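Long-range contact in protein Rv1364c/MT1410 (Mycobacterium tuberculosis, PDB 3KE6), which probably acts in sigma-factor regulation, joining a manganese-binding PP2C-type phosphatase (RsbU) domain to a kinase-like anti-sigma-factor (RsbW) domain: residues S131-Y136 with V172-L177. Residues are numbered along the deposited sequence; the frame is centred on the assembly and turned at random.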
ATOM      1  N   SER A 131      16.292   1.536   7.645  1.00 54.16           N
ATOM      2  CA  SER A 131      17.399   0.574   7.474  1.00 54.46           C
ATOM      3  C   SER A 131      17.245  -0.440   6.341  1.00 54.71           C
ATOM      4  O   SER A 131      18.212  -1.112   5.989  1.00 54.26           O
ATOM      5  CB  SER A 131      17.644  -0.175   8.783  1.00 54.37           C
ATOM      6  OG  SER A 131      16.487  -0.866   9.199  1.00 52.78           O
ATOM      7  N   GLY A 132      16.045  -0.555   5.770  1.00 55.41           N
ATOM      8  CA  GLY A 132      15.768  -1.590   4.768  1.00 55.76           C
ATOM      9  C   GLY A 132      15.521  -2.950   5.410  1.00 56.40           C
ATOM     10  O   GLY A 132      15.230  -3.941   4.725  1.00 56.50           O
ATOM     11  N   GLU A 133      15.623  -3.001   6.736  1.00 56.84           N
ATOM     12  CA  GLU A 133      15.420  -4.232   7.465  1.00 56.69           C
ATOM     13  C   GLU A 133      13.980  -4.651   7.300  1.00 56.50           C
ATOM     14  O   GLU A 133      13.065  -3.881   7.617  1.00 56.54           O
ATOM     15  CB  GLU A 133      15.734  -4.041   8.947  1.00 56.80           C
ATOM     16  CG  GLU A 133      15.308  -5.217   9.811  1.00 57.39           C
ATOM     17  CD  GLU A 133      15.876  -5.167  11.207  1.00 58.17           C
ATOM     18  OE1 GLU A 133      16.710  -4.280  11.487  1.00 63.10           O
ATOM     19  OE2 GLU A 133      15.481  -6.031  12.022  1.00 64.13           O
ATOM     20  N   PHE A 134      13.799  -5.874   6.806  1.00 56.36           N
ATOM     21  CA  PHE A 134      12.485  -6.444   6.562  1.00 56.29           C
ATOM     22  C   PHE A 134      12.282  -7.747   7.356  1.00 56.46           C
ATOM     23  O   PHE A 134      12.685  -8.831   6.929  1.00 56.62           O
ATOM     24  CB  PHE A 134      12.302  -6.711   5.079  1.00 56.53           C
ATOM     25  CG  PHE A 134      10.919  -7.127   4.728  1.00 56.54           C
ATOM     26  CD1 PHE A 134       9.913  -6.183   4.627  1.00 59.56           C
ATOM     27  CD2 PHE A 134      10.612  -8.460   4.531  1.00 56.12           C
ATOM     28  CE1 PHE A 134       8.619  -6.564   4.319  1.00 59.88           C
ATOM     29  CE2 PHE A 134       9.328  -8.846   4.225  1.00 56.40           C
ATOM     30  CZ  PHE A 134       8.334  -7.906   4.114  1.00 58.09           C
ATOM     31  N   GLN A 135      11.641  -7.618   8.511  1.00 56.23           N
ATOM     32  CA  GLN A 135      11.404  -8.728   9.414  1.00 55.93           C
ATOM     33  C   GLN A 135      10.132  -9.450   9.010  1.00 55.40           C
ATOM     34  O   GLN A 135       9.084  -8.838   8.918  1.00 55.55           O
ATOM     35  CB  GLN A 135      11.278  -8.193  10.840  1.00 55.95           C
ATOM     36  CG  GLN A 135      10.797  -9.193  11.873  1.00 56.51           C
ATOM     37  CD  GLN A 135      11.097  -8.744  13.286  1.00 57.75           C
ATOM     38  OE1 GLN A 135      12.066  -8.009  13.525  1.00 61.90           O
ATOM     39  NE2 GLN A 135      10.282  -9.199  14.242  1.00 63.84           N
ATOM     40  N   TYR A 136      10.217 -10.755   8.793  1.00 55.10           N
ATOM     41  CA  TYR A 136       9.096 -11.501   8.251  1.00 54.64           C
ATOM     42  C   TYR A 136       8.909 -12.869   8.903  1.00 54.28           C
ATOM     43  O   TYR A 136       9.851 -13.451   9.444  1.00 54.39           O
ATOM     44  CB  TYR A 136       9.280 -11.664   6.746  1.00 54.33           C
ATOM     45  CG  TYR A 136      10.367 -12.634   6.372  1.00 54.67           C
ATOM     46  CD1 TYR A 136      11.699 -12.243   6.340  1.00 53.71           C
ATOM     47  CD2 TYR A 136      10.063 -13.946   6.045  1.00 54.45           C
ATOM     48  CE1 TYR A 136      12.682 -13.128   5.985  1.00 53.29           C
ATOM     49  CE2 TYR A 136      11.040 -14.835   5.688  1.00 54.11           C
ATOM     50  CZ  TYR A 136      12.352 -14.436   5.659  1.00 54.60           C
ATOM     51  OH  TYR A 136      13.337 -15.363   5.310  1.00 53.56           O
ATOM     52  N   VAL A 172      10.940 -15.465  13.543  1.00 55.90           N
ATOM     53  CA  VAL A 172      11.024 -14.435  12.499  1.00 55.96           C
ATOM     54  C   VAL A 172      12.458 -14.249  12.004  1.00 56.03           C
ATOM     55  O   VAL A 172      13.393 -14.347  12.784  1.00 56.63           O
ATOM     56  CB  VAL A 172      10.495 -13.055  12.995  1.00 56.03           C
ATOM     57  CG1 VAL A 172       8.977 -13.073  13.145  1.00 56.97           C
ATOM     58  CG2 VAL A 172      11.156 -12.640  14.300  1.00 54.42           C
ATOM     59  N   ARG A 173      12.621 -13.985  10.710  1.00 55.80           N
ATOM     60  CA  ARG A 173      13.940 -13.758  10.114  1.00 55.66           C
ATOM     61  C   ARG A 173      13.984 -12.366   9.521  1.00 55.25           C
ATOM     62  O   ARG A 173      12.965 -11.690   9.463  1.00 54.96           O
ATOM     63  CB  ARG A 173      14.221 -14.760   8.994  1.00 55.50           C
ATOM     64  CG  ARG A 173      14.455 -16.178   9.425  1.00 55.50           C
ATOM     65  CD  ARG A 173      14.803 -17.059   8.219  1.00 56.54           C
ATOM     66  NE  ARG A 173      16.245 -17.140   7.977  1.00 60.47           N
ATOM     67  CZ  ARG A 173      16.966 -16.297   7.229  1.00 60.05           C
ATOM     68  NH1 ARG A 173      16.419 -15.262   6.606  1.00 59.17           N
ATOM     69  NH2 ARG A 173      18.271 -16.500   7.104  1.00 61.78           N
ATOM     70  N   SER A 174      15.162 -11.955   9.058  1.00 55.21           N
ATOM     71  CA  SER A 174      15.332 -10.648   8.438  1.00 55.40           C
ATOM     72  C   SER A 174      16.114 -10.701   7.135  1.00 55.18           C
ATOM     73  O   SER A 174      16.990 -11.528   6.965  1.00 55.21           O
ATOM     74  CB  SER A 174      16.014  -9.694   9.414  1.00 55.49           C
ATOM     75  OG  SER A 174      15.051  -9.145  10.300  1.00 57.94           O
ATOM     76  N   GLU A 175      15.764  -9.812   6.213  1.00 55.10           N
ATOM     77  CA  GLU A 175      16.535  -9.587   4.995  1.00 54.79           C
ATOM     78  C   GLU A 175      16.672  -8.091   4.870  1.00 54.23           C
ATOM     79  O   GLU A 175      15.744  -7.376   5.203  1.00 54.28           O
ATOM     80  CB  GLU A 175      15.797 -10.133   3.766  1.00 54.97           C
ATOM     81  CG  GLU A 175      15.933 -11.642   3.547  1.00 56.33           C
ATOM     82  CD  GLU A 175      17.249 -12.066   2.890  1.00 59.22           C
ATOM     83  OE1 GLU A 175      18.041 -11.202   2.445  1.00 56.79           O
ATOM     84  OE2 GLU A 175      17.483 -13.292   2.819  1.00 63.74           O
ATOM     85  N   VAL A 176      17.821  -7.619   4.408  1.00 53.90           N
ATOM     86  CA  VAL A 176      18.000  -6.198   4.116  1.00 53.66           C
ATOM     87  C   VAL A 176      17.673  -5.949   2.651  1.00 53.12           C
ATOM     88  O   VAL A 176      18.310  -6.515   1.768  1.00 52.98           O
ATOM     89  CB  VAL A 176      19.441  -5.701   4.422  1.00 53.61           C
ATOM     90  CG1 VAL A 176      20.483  -6.434   3.573  1.00 53.64           C
ATOM     91  CG2 VAL A 176      19.527  -4.205   4.192  1.00 53.98           C
ATOM     92  N   LEU A 177      16.665  -5.122   2.406  1.00 52.73           N
ATOM     93  CA  LEU A 177      16.305  -4.707   1.053  1.00 52.65           C
ATOM     94  C   LEU A 177      16.937  -3.357   0.739  1.00 52.27           C
ATOM     95  O   LEU A 177      16.712  -2.395   1.469  1.00 52.28           O
ATOM     96  CB  LEU A 177      14.794  -4.546   0.931  1.00 52.78           C
ATOM     97  CG  LEU A 177      13.860  -5.658   1.380  1.00 51.86           C
ATOM     98  CD1 LEU A 177      12.418  -5.185   1.189  1.00 47.59           C
ATOM     99  CD2 LEU A 177      14.107  -6.912   0.609  1.00 50.32           C
TER
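Y136 and R173 face each other as a hydrogen-bonded antiparallel pair, Y136 N giving to R173 O (3.0 Å) and R173 N to Y136 O (3.1 Å). Their side chains run side by side in the same direction. The tyrosine ring swings across to the partner strand because its CG sits between the backbone N and the carbonyl carbon (chi1 72°), which brings CE1 within 3.8 Å of R173 CB. R173 bends at chi3, and its NH1 makes a weak hydrogen bond to Y136 OH, with ring and guanidinium planes 51° apart; the hydroxyl also bonds to E157 O. The next such pair, F134 with E175, has one good bond, F134 N to E175 O (2.9 Å), and a weak return bond. L177 N then gives a nearly straight bond to G132 O, approaching from above the G132 carbonyl plane, while L177 CG packs against F134 CB at 4.1 Å. On the other face, the extended Q135 side chain slants past that of V172, its NE2 lying 3.6 Å from V172 CG2, and S174 OG lies beside Q135 CB. Outward, E175 forms a salt bridge with R154, and V156 packs against Y136. Strand 173-176 forms one border of the five-stranded antiparallel sheet of the PP2C-like domain; 133-139 lies between it and 121-128, whose L127 touches both F134 and L177.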